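Long-range contacts in exopolygalacturonase (Yersinia enterocolitica, PDB 2UVF), which cleaves pectin-derived polygalacturonic acid from the chain end, as an exo-acting polygalacturonase of glycoside hydrolase family 28 whose parallel beta-helix binds digalacturonic acid: residues 480-485 with 522-527; 423-428 with 450-455; 554-559 with 578-583; 455-460 with 484-489. All coordinates share one frame; numbering follows the deposited sequence.

Contact 1: 480-485 with 522-527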
# COMPACT_ATOMS: atom_id res chain seq x y z
N VAL A 480 -0.38 15.53 4.51
CA VAL A 480 -1.07 14.36 3.95
C VAL A 480 -2.30 14.88 3.19
O VAL A 480 -3.12 15.61 3.75
CB VAL A 480 -1.49 13.36 5.09
CG1 VAL A 480 -2.52 12.36 4.60
CG2 VAL A 480 -0.27 12.63 5.68
N THR A 481 -2.38 14.54 1.90
CA THR A 481 -3.49 14.96 1.03
C THR A 481 -4.27 13.75 0.55
O THR A 481 -3.69 12.79 0.05
CB THR A 481 -3.02 15.82 -0.21
OG1 THR A 481 -2.46 17.05 0.25
CG2 THR A 481 -4.20 16.16 -1.13
N PHE A 482 -5.58 13.82 0.70
CA PHE A 482 -6.47 12.74 0.31
C PHE A 482 -7.56 13.36 -0.56
O PHE A 482 -8.49 13.97 -0.07
CB PHE A 482 -7.05 12.08 1.56
CG PHE A 482 -7.89 10.87 1.29
CD1 PHE A 482 -7.34 9.59 1.36
CD2 PHE A 482 -9.24 11.01 0.97
CE1 PHE A 482 -8.13 8.48 1.13
CE2 PHE A 482 -10.02 9.90 0.74
CZ PHE A 482 -9.46 8.63 0.82
N ARG A 483 -7.43 13.18 -1.88
CA ARG A 483 -8.25 13.94 -2.83
C ARG A 483 -8.67 13.15 -4.06
O ARG A 483 -8.05 12.16 -4.40
CB ARG A 483 -7.52 15.24 -3.25
CG ARG A 483 -6.31 15.03 -4.12
CD ARG A 483 -5.85 16.34 -4.70
NE ARG A 483 -4.76 16.19 -5.66
CZ ARG A 483 -3.83 17.11 -5.90
NH1 ARG A 483 -3.83 18.26 -5.23
NH2 ARG A 483 -2.89 16.88 -6.80
N ASN A 484 -9.71 13.62 -4.75
CA ASN A 484 -10.10 13.02 -6.01
C ASN A 484 -10.24 11.51 -5.88
O ASN A 484 -9.75 10.75 -6.70
CB ASN A 484 -9.09 13.38 -7.09
CG ASN A 484 -9.05 14.85 -7.38
OD1 ASN A 484 -10.00 15.58 -7.08
ND2 ASN A 484 -7.95 15.30 -7.97
N ASN A 485 -10.93 11.10 -4.82
CA ASN A 485 -11.18 9.70 -4.53
C ASN A 485 -12.66 9.49 -4.41
O ASN A 485 -13.36 10.33 -3.84
CB ASN A 485 -10.53 9.30 -3.19
CG ASN A 485 -9.04 9.40 -3.22
OD1 ASN A 485 -8.42 9.92 -2.29
ND2 ASN A 485 -8.44 8.90 -4.26
N PHE A 522 -3.53 18.37 7.13
CA PHE A 522 -4.26 17.32 6.43
C PHE A 522 -5.30 17.99 5.55
O PHE A 522 -6.02 18.88 5.98
CB PHE A 522 -4.98 16.37 7.40
CG PHE A 522 -4.15 15.20 7.86
CD1 PHE A 522 -2.86 15.38 8.37
CD2 PHE A 522 -4.67 13.90 7.79
CE1 PHE A 522 -2.11 14.29 8.79
CE2 PHE A 522 -3.91 12.80 8.23
CZ PHE A 522 -2.64 13.00 8.72
N THR A 523 -5.38 17.51 4.32
CA THR A 523 -6.31 18.00 3.33
C THR A 523 -7.19 16.87 2.80
O THR A 523 -6.70 15.86 2.26
CB THR A 523 -5.54 18.67 2.17
OG1 THR A 523 -4.82 19.79 2.70
CG2 THR A 523 -6.48 19.14 1.07
N LEU A 524 -8.50 17.06 2.99
CA LEU A 524 -9.54 16.25 2.38
C LEU A 524 -10.33 17.11 1.37
O LEU A 524 -11.01 18.05 1.76
CB LEU A 524 -10.46 15.66 3.45
CG LEU A 524 -11.21 14.37 3.12
CD1 LEU A 524 -10.39 13.16 3.50
CD2 LEU A 524 -12.53 14.36 3.87
N LYS A 525 -10.22 16.76 0.09
CA LYS A 525 -10.76 17.58 -1.01
C LYS A 525 -11.33 16.70 -2.12
O LYS A 525 -10.73 15.67 -2.45
CB LYS A 525 -9.65 18.45 -1.60
CG LYS A 525 -10.17 19.69 -2.31
CD LYS A 525 -9.05 20.69 -2.61
CE LYS A 525 -8.33 21.15 -1.33
NZ LYS A 525 -7.67 22.50 -1.46
N ASN A 526 -12.47 17.11 -2.69
CA ASN A 526 -13.05 16.45 -3.87
C ASN A 526 -13.25 14.95 -3.64
O ASN A 526 -12.75 14.14 -4.41
CB ASN A 526 -12.16 16.64 -5.12
CG ASN A 526 -11.85 18.10 -5.43
OD1 ASN A 526 -12.51 19.01 -4.95
ND2 ASN A 526 -10.84 18.31 -6.26
N VAL A 527 -13.97 14.60 -2.57
CA VAL A 527 -14.16 13.22 -2.12
C VAL A 527 -15.65 12.98 -1.93
O VAL A 527 -16.34 13.77 -1.30
CB VAL A 527 -13.38 12.92 -0.79
CG1 VAL A 527 -13.90 11.64 -0.10
CG2 VAL A 527 -11.87 12.85 -1.04
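The carbonyl oxygen T523 O is the best-held polar atom, gripped twice: the amide F482 N comes in almost along its C=O axis at 2.8 Å (N-H...O 164°), and the CA-H of T481 adds a longer contact. This is parallel strand pairing between successive coils of the family 28 right-handed beta-helix, each residue of 480-485 facing its counterpart in 522-527. The next bond along is longer: K525 N reaches F482 O at 3.3 Å from above the carbonyl plane. The corner residues N484 and N526, both in the left-handed backbone region, set their side chains alongside each other. N526 ND2 donates to N484 OD1 at 3.0 Å, in the carbonyl plane, with the two amides only 16° from coplanar. N558 ND2 extends the row by donating to N526 OD1, while N484 ND2 is bound by the loop carbonyl E61 O; this is the asparagine stack of beta-helix turns. On the outer face the side chains of R483 and K525 touch only at CB and then diverge, their like charges answered separately by E454 and E61. The inner face is hydrocarbon. F482, its CG anti to the backbone N (chi1 -175°), lays CD2 3.5 Å from L524 CD1 and 3.8 Å from V527 CG2. Beyond it V480 CB stands over the face of the F522 ring, 3.8 Å from the centroid and close to the normal.

Contact 2: 423-428 with 450-455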
# COMPACT_ATOMS: atom_id res chain seq x y z
N GLY A 423 7.41 11.11 1.40
CA GLY A 423 7.17 11.03 -0.05
C GLY A 423 6.43 9.79 -0.56
O GLY A 423 7.06 8.80 -0.96
N ALA A 424 5.10 9.85 -0.56
CA ALA A 424 4.29 8.73 -1.07
C ALA A 424 3.25 9.20 -2.10
O ALA A 424 2.59 10.20 -1.91
CB ALA A 424 3.60 8.03 0.07
N TRP A 425 3.09 8.48 -3.19
CA TRP A 425 2.10 8.90 -4.17
C TRP A 425 1.23 7.69 -4.50
O TRP A 425 1.70 6.68 -5.01
CB TRP A 425 2.81 9.57 -5.36
CG TRP A 425 1.97 10.14 -6.46
CD1 TRP A 425 0.68 10.58 -6.40
CD2 TRP A 425 2.41 10.33 -7.80
NE1 TRP A 425 0.28 11.03 -7.65
CE2 TRP A 425 1.33 10.89 -8.52
CE3 TRP A 425 3.62 10.07 -8.48
CZ2 TRP A 425 1.42 11.21 -9.88
CZ3 TRP A 425 3.71 10.39 -9.83
CH2 TRP A 425 2.62 10.96 -10.51
N LEU A 426 -0.03 7.77 -4.11
CA LEU A 426 -0.89 6.58 -4.21
C LEU A 426 -2.05 6.90 -5.15
O LEU A 426 -2.94 7.63 -4.78
CB LEU A 426 -1.40 6.15 -2.81
CG LEU A 426 -0.44 5.92 -1.62
CD1 LEU A 426 0.80 5.10 -2.02
CD2 LEU A 426 -0.02 7.22 -0.96
N PHE A 427 -2.01 6.36 -6.37
CA PHE A 427 -2.99 6.71 -7.39
C PHE A 427 -3.48 5.53 -8.24
O PHE A 427 -2.79 4.54 -8.39
CB PHE A 427 -2.47 7.88 -8.27
CG PHE A 427 -1.21 7.56 -9.07
CD1 PHE A 427 -1.31 7.15 -10.40
CD2 PHE A 427 0.06 7.71 -8.51
CE1 PHE A 427 -0.16 6.87 -11.17
CE2 PHE A 427 1.22 7.43 -9.26
CZ PHE A 427 1.11 7.00 -10.59
N ASN A 428 -4.69 5.66 -8.79
CA ASN A 428 -5.28 4.66 -9.69
C ASN A 428 -5.36 3.25 -9.10
O ASN A 428 -5.15 2.25 -9.81
CB ASN A 428 -4.58 4.66 -11.07
CG ASN A 428 -4.65 6.02 -11.77
OD1 ASN A 428 -5.46 6.89 -11.42
ND2 ASN A 428 -3.79 6.20 -12.77
N ASP A 450 4.43 14.13 3.51
CA ASP A 450 4.43 14.32 2.06
C ASP A 450 3.75 13.15 1.37
O ASP A 450 4.33 12.54 0.48
CB ASP A 450 5.85 14.51 1.49
CG ASP A 450 6.68 15.59 2.22
OD1 ASP A 450 6.13 16.43 2.98
OD2 ASP A 450 7.92 15.59 1.99
N ILE A 451 2.51 12.87 1.78
CA ILE A 451 1.71 11.74 1.29
C ILE A 451 0.57 12.27 0.42
O ILE A 451 -0.24 13.09 0.87
CB ILE A 451 1.08 10.92 2.49
CG1 ILE A 451 2.10 10.58 3.61
CG2 ILE A 451 0.35 9.68 2.01
CD1 ILE A 451 3.34 9.73 3.19
N LEU A 452 0.49 11.81 -0.83
CA LEU A 452 -0.61 12.17 -1.75
C LEU A 452 -1.41 10.97 -2.31
O LEU A 452 -0.89 10.19 -3.11
CB LEU A 452 -0.13 13.11 -2.89
CG LEU A 452 -1.15 13.51 -3.97
CD1 LEU A 452 -2.36 14.25 -3.39
CD2 LEU A 452 -0.52 14.33 -5.09
N ALA A 453 -2.66 10.84 -1.89
CA ALA A 453 -3.55 9.76 -2.35
C ALA A 453 -4.69 10.32 -3.24
O ALA A 453 -5.67 10.89 -2.75
CB ALA A 453 -4.10 8.96 -1.14
N GLU A 454 -4.56 10.14 -4.55
CA GLU A 454 -5.51 10.73 -5.51
C GLU A 454 -5.96 9.73 -6.54
O GLU A 454 -5.21 8.86 -6.94
CB GLU A 454 -4.90 11.95 -6.22
CG GLU A 454 -3.53 11.70 -6.87
CD GLU A 454 -3.03 12.89 -7.64
OE1 GLU A 454 -3.75 13.92 -7.67
OE2 GLU A 454 -1.92 12.81 -8.22
N ASN A 455 -7.19 9.90 -7.00
CA ASN A 455 -7.71 9.20 -8.17
C ASN A 455 -7.75 7.69 -7.92
O ASN A 455 -7.29 6.89 -8.74
CB ASN A 455 -6.93 9.57 -9.46
CG ASN A 455 -7.19 11.03 -9.92
OD1 ASN A 455 -6.28 11.87 -9.94
ND2 ASN A 455 -8.41 11.30 -10.31
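W425 and E454 are joined by a side-chain hydrogen bond across this strand pair: the indole N-H at W425 NE1 donates to E454 OE2 at 2.9 Å (N-H...O 154°). The carboxylate meets it with the anti lone pair of OE2, close to the ring plane, although the two flat groups are inclined by 49°. E454 reaches this place with CG in the crowded position between its backbone N and carbonyl carbon (chi1 52°) and an extended chain beyond. On the same face L452 CD2 lies 4.1 Å from W425 CD1, while F427 lays CE2 over the indole face at 3.4 Å. The other face is aliphatic: I451 CD1 touches A424 CB at 3.6 Å, and I451 CG2 meets L426 CD2, with F407 of strand 405-408 packed on all three. Farther out, Q113 NE2 also donates to E454 OE2, and R483 NE forms a salt bridge with OE1; two cationic or N-H partners beyond the indole would be expected to favour the ionised carboxylate. The F427 ring meets F394, their planes parallel. Underneath, the backbone supplies the frame. L426 N points at L452 O at 2.8 Å and is nearly straight, whereas N428 N approaches N455 O from well above the carbonyl plane. In-register pairing of parallel strands, coil upon coil, is typical of the right-handed beta-helix of the pectinases.

Contact 3: 554-559 with 578-583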
# COMPACT_ATOMS: atom_id res chain seq x y z
N VAL A 554 -6.43 21.12 9.69
CA VAL A 554 -7.22 20.25 8.82
C VAL A 554 -8.06 21.09 7.84
O VAL A 554 -8.95 21.82 8.24
CB VAL A 554 -8.14 19.29 9.63
CG1 VAL A 554 -9.00 18.43 8.72
CG2 VAL A 554 -7.33 18.40 10.57
N HIS A 555 -7.74 20.97 6.54
CA HIS A 555 -8.46 21.70 5.48
C HIS A 555 -9.37 20.74 4.70
O HIS A 555 -8.89 19.87 3.97
CB HIS A 555 -7.47 22.37 4.52
CG HIS A 555 -6.23 22.88 5.18
ND1 HIS A 555 -6.22 23.98 6.01
CD2 HIS A 555 -4.96 22.41 5.16
CE1 HIS A 555 -4.99 24.18 6.46
NE2 HIS A 555 -4.20 23.24 5.96
N VAL A 556 -10.69 20.90 4.88
CA VAL A 556 -11.69 20.04 4.23
C VAL A 556 -12.55 20.84 3.24
O VAL A 556 -13.24 21.78 3.63
CB VAL A 556 -12.56 19.26 5.26
CG1 VAL A 556 -13.67 18.47 4.56
CG2 VAL A 556 -11.70 18.31 6.09
N ASN A 557 -12.49 20.46 1.96
CA ASN A 557 -13.14 21.18 0.85
C ASN A 557 -13.86 20.29 -0.17
O ASN A 557 -13.29 19.32 -0.67
CB ASN A 557 -12.13 22.08 0.13
CG ASN A 557 -12.02 23.47 0.75
OD1 ASN A 557 -12.95 24.29 0.66
ND2 ASN A 557 -10.87 23.76 1.39
N ASN A 558 -15.11 20.63 -0.48
CA ASN A 558 -15.88 19.97 -1.54
C ASN A 558 -16.01 18.44 -1.40
O ASN A 558 -15.52 17.67 -2.22
CB ASN A 558 -15.35 20.38 -2.93
CG ASN A 558 -16.15 19.77 -4.08
OD1 ASN A 558 -17.35 19.54 -3.95
ND2 ASN A 558 -15.48 19.53 -5.22
N VAL A 559 -16.71 18.01 -0.35
CA VAL A 559 -16.87 16.58 -0.05
C VAL A 559 -18.37 16.29 0.05
O VAL A 559 -19.10 17.08 0.63
CB VAL A 559 -16.14 16.21 1.29
CG1 VAL A 559 -16.49 14.80 1.79
CG2 VAL A 559 -14.62 16.38 1.17
N ASN A 578 -15.32 23.26 4.36
CA ASN A 578 -16.09 23.96 3.34
C ASN A 578 -16.71 23.08 2.26
O ASN A 578 -16.03 22.24 1.65
CB ASN A 578 -15.23 25.05 2.71
CG ASN A 578 -14.74 26.04 3.75
OD1 ASN A 578 -15.36 26.18 4.83
ND2 ASN A 578 -13.61 26.68 3.48
N LYS A 579 -18.00 23.28 2.03
CA LYS A 579 -18.77 22.55 1.03
C LYS A 579 -18.74 21.05 1.30
O LYS A 579 -18.46 20.25 0.41
CB LYS A 579 -18.28 22.89 -0.39
CG LYS A 579 -18.13 24.40 -0.64
CD LYS A 579 -17.24 24.67 -1.85
CE LYS A 579 -17.92 24.24 -3.13
NZ LYS A 579 -19.32 24.77 -3.15
N VAL A 580 -19.02 20.69 2.54
CA VAL A 580 -19.22 19.30 2.92
C VAL A 580 -20.74 19.10 2.96
O VAL A 580 -21.42 19.66 3.82
CB VAL A 580 -18.59 18.97 4.30
CG1 VAL A 580 -18.71 17.47 4.61
CG2 VAL A 580 -17.14 19.42 4.37
N THR A 581 -21.27 18.32 2.02
CA THR A 581 -22.71 18.11 1.91
C THR A 581 -23.14 16.71 2.35
O THR A 581 -22.79 15.70 1.71
CB THR A 581 -23.24 18.40 0.45
OG1 THR A 581 -22.79 19.69 0.03
CG2 THR A 581 -24.78 18.37 0.37
N PHE A 582 -23.92 16.66 3.43
CA PHE A 582 -24.50 15.41 3.93
C PHE A 582 -25.93 15.29 3.42
O PHE A 582 -26.76 16.16 3.69
CB PHE A 582 -24.54 15.37 5.47
CG PHE A 582 -23.19 15.53 6.14
CD1 PHE A 582 -22.60 16.79 6.29
CD2 PHE A 582 -22.53 14.42 6.69
CE1 PHE A 582 -21.35 16.94 6.92
CE2 PHE A 582 -21.30 14.55 7.35
CZ PHE A 582 -20.71 15.80 7.46
N THR A 583 -26.20 14.24 2.66
CA THR A 583 -27.57 13.85 2.28
C THR A 583 -27.83 12.50 2.92
O THR A 583 -26.88 11.79 3.22
CB THR A 583 -27.73 13.78 0.74
OG1 THR A 583 -26.61 13.08 0.17
CG2 THR A 583 -27.79 15.21 0.14
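Where the chain bends at N558 and K579 the two segments are closest, and four backbone hydrogen bonds crowd into that short span. N578 N reaches V556 O at 2.7 Å, nearly along the C=O axis, and N558 N returns to N578 O at 2.8 Å in the carbonyl plane. Past the corner V559 N bonds to K579 O at 2.9 Å, arriving above the carbonyl plane, and T581 N closes the set on V559 O. N558 and K579 both adopt left-handed backbone angles, which carries the pairing from one face of the beta-helix to the next without losing the parallel register. Inside, V556 CG1 and V580 CG2 touch at 3.6 Å, the side chains crossing obliquely; V580 also rests on W591. The outer side is looser. N557 and N578 point the same way, but N557 OD1 meets the CB of N578 (3.2 Å) rather than its amide, and the amide planes are 66° apart. N558 ND2 joins N526 of the corner row, and its OD1 accepts from Q560 NE2. K579, exposed, bends at chi3 and chi4 and leaves the contact by its ammonium end, while its backbone N is taken by D602 OD2. Away from the bend the strands separate, and V554, H555, F582 and T583 miss the opposite segment. The pairing therefore rests on main-chain bonds over V556, V559 and V580; N558 and, weakly, N578 OD1 (from D602 N) bond outside.

Contact 4: 455-460 with 484-489. With SO4 (sulfate ion), chain E.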
# COMPACT_ATOMS: atom_id res chain seq x y z
N ASN A 455 -7.19 9.90 -7.00
CA ASN A 455 -7.71 9.20 -8.17
C ASN A 455 -7.75 7.69 -7.92
O ASN A 455 -7.29 6.89 -8.74
CB ASN A 455 -6.93 9.57 -9.46
CG ASN A 455 -7.19 11.03 -9.92
OD1 ASN A 455 -6.28 11.87 -9.94
ND2 ASN A 455 -8.41 11.30 -10.31
N ASN A 456 -8.33 7.35 -6.76
CA ASN A 456 -8.46 6.01 -6.27
C ASN A 456 -9.95 5.75 -6.06
O ASN A 456 -10.75 6.67 -5.84
CB ASN A 456 -7.73 5.79 -4.91
CG ASN A 456 -6.21 5.99 -4.99
OD1 ASN A 456 -5.48 5.17 -5.53
ND2 ASN A 456 -5.74 7.08 -4.41
N VAL A 457 -10.32 4.48 -6.10
CA VAL A 457 -11.68 4.06 -5.79
C VAL A 457 -11.65 3.05 -4.62
O VAL A 457 -10.79 2.17 -4.59
CB VAL A 457 -12.38 3.47 -7.07
CG1 VAL A 457 -13.40 2.45 -6.73
CG2 VAL A 457 -13.01 4.60 -7.87
N MET A 458 -12.55 3.22 -3.65
CA MET A 458 -12.65 2.31 -2.51
C MET A 458 -14.06 1.72 -2.43
O MET A 458 -15.04 2.47 -2.42
CB MET A 458 -12.35 3.03 -1.20
CG MET A 458 -10.96 3.56 -1.05
SD MET A 458 -10.62 5.01 -2.07
CE MET A 458 -9.06 5.45 -1.33
N TYR A 459 -14.15 0.40 -2.37
CA TYR A 459 -15.42 -0.29 -2.25
C TYR A 459 -15.32 -1.35 -1.17
O TYR A 459 -14.53 -2.26 -1.30
CB TYR A 459 -15.80 -0.91 -3.62
CG TYR A 459 -17.06 -1.74 -3.56
CD1 TYR A 459 -18.28 -1.17 -3.21
CD2 TYR A 459 -17.03 -3.09 -3.86
CE1 TYR A 459 -19.45 -1.95 -3.13
CE2 TYR A 459 -18.19 -3.88 -3.81
CZ TYR A 459 -19.38 -3.30 -3.45
OH TYR A 459 -20.51 -4.09 -3.38
N LEU A 460 -16.09 -1.19 -0.09
CA LEU A 460 -16.20 -2.13 1.06
C LEU A 460 -15.06 -2.04 2.09
O LEU A 460 -15.06 -2.75 3.12
CB LEU A 460 -16.39 -3.61 0.64
CG LEU A 460 -17.61 -3.98 -0.21
CD1 LEU A 460 -17.48 -5.44 -0.64
CD2 LEU A 460 -18.93 -3.73 0.48
N ASN A 484 -9.71 13.62 -4.75
CA ASN A 484 -10.10 13.02 -6.01
C ASN A 484 -10.24 11.51 -5.88
O ASN A 484 -9.75 10.75 -6.70
CB ASN A 484 -9.09 13.38 -7.09
CG ASN A 484 -9.05 14.85 -7.38
OD1 ASN A 484 -10.00 15.58 -7.08
ND2 ASN A 484 -7.95 15.30 -7.97
N ASN A 485 -10.93 11.10 -4.82
CA ASN A 485 -11.18 9.70 -4.53
C ASN A 485 -12.66 9.49 -4.41
O ASN A 485 -13.36 10.33 -3.84
CB ASN A 485 -10.53 9.30 -3.19
CG ASN A 485 -9.04 9.40 -3.22
OD1 ASN A 485 -8.42 9.92 -2.29
ND2 ASN A 485 -8.44 8.90 -4.26
N ALA A 486 -13.13 8.34 -4.90
CA ALA A 486 -14.52 7.96 -4.76
C ALA A 486 -14.68 6.70 -3.94
O ALA A 486 -13.93 5.74 -4.11
CB ALA A 486 -15.19 7.81 -6.14
N MET A 487 -15.68 6.69 -3.06
CA MET A 487 -15.82 5.59 -2.12
C MET A 487 -17.26 5.15 -1.92
O MET A 487 -18.17 5.97 -1.95
CB MET A 487 -15.20 5.97 -0.77
CG MET A 487 -13.87 6.72 -0.88
SD MET A 487 -12.88 6.65 0.64
CE MET A 487 -13.48 7.98 1.62
N ARG A 488 -17.46 3.85 -1.75
CA ARG A 488 -18.82 3.30 -1.66
C ARG A 488 -18.86 2.16 -0.66
O ARG A 488 -18.01 1.28 -0.69
CB ARG A 488 -19.32 2.85 -3.05
CG ARG A 488 -20.57 2.00 -3.05
CD ARG A 488 -21.29 1.96 -4.39
NE ARG A 488 -22.74 1.90 -4.13
CZ ARG A 488 -23.47 0.79 -4.23
NH1 ARG A 488 -22.89 -0.35 -4.62
NH2 ARG A 488 -24.76 0.80 -3.94
N ASP A 489 -19.86 2.18 0.22
CA ASP A 489 -20.08 1.08 1.15
C ASP A 489 -18.89 0.86 2.10
O ASP A 489 -18.56 -0.28 2.44
CB ASP A 489 -20.41 -0.21 0.39
CG ASP A 489 -21.77 -0.16 -0.29
OD1 ASP A 489 -22.57 0.72 0.01
OD2 ASP A 489 -22.05 -1.04 -1.12
S SO4 E . -27.23 3.52 -3.51
O1 SO4 E . -26.32 3.26 -4.63
O2 SO4 E . -28.60 3.22 -3.95
O3 SO4 E . -26.89 2.66 -2.37
O4 SO4 E . -27.15 4.93 -3.11
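Most unusual here is the pairing of Y459 with R488: phenol and guanidinium planes lie within 1° of parallel, but the groups run side by side, R488 CG touching the ring at CD1 (3.9 Å) and the guanidinium approaching only obliquely. L460 CG stands over one face of the Y459 ring, 3.6 Å above its plane, and D489 OD2 meets CE1 at the ring edge at 3.4 Å. The same OD2 lies 3.7 Å from R488 NH1, a long salt bridge well out of the guanidinium plane that acts through charge alone. R488 NH2 instead donates to two oxygens of a sulfate ion, O1 at 3.0 Å and O3 at 3.2 Å. Below, three parallel bridges tie the beta-helix strands, M458 N reaching A486 O at 2.9 Å nearly along its C=O axis. On the inner face M458, bent at chi2, sets SD 3.9 Å from M487 CG. At the other end the buried N456 amide is satisfied by L426 O and N429. Methionine packing and a satisfied asparagine amide thus occupy the buried side; at the other end R488, with D489 beside it, can bind an anion, here a sulfate probably from the crystallisation liquor.

In the fold
All four contacts join parallel strands of successive beta-helix coils. Contact 2 lies deepest, its centre about 10 Å from the centre of the chain; contact 3, centred about 26 Å out, is the most solvent-facing. Contacts 1 and 2 meet through backbone bonds, T481 N to I451 O (2.8 Å) and T481 O to A453 N, and contact 1 adjoins contact 3 through F522 O and H555 N. Contact 4 takes strands 448-459 and 476-490 past their asparagine corners onto another face; across the interior, F482 CZ of contact 1 packs on its M458 CE. Chemistry shifts with place: aromatic-carboxylate in contact 2, aromatic-aliphatic plus amide in contact 1, methionine and arginine in contact 4, mainly backbone in contact 3.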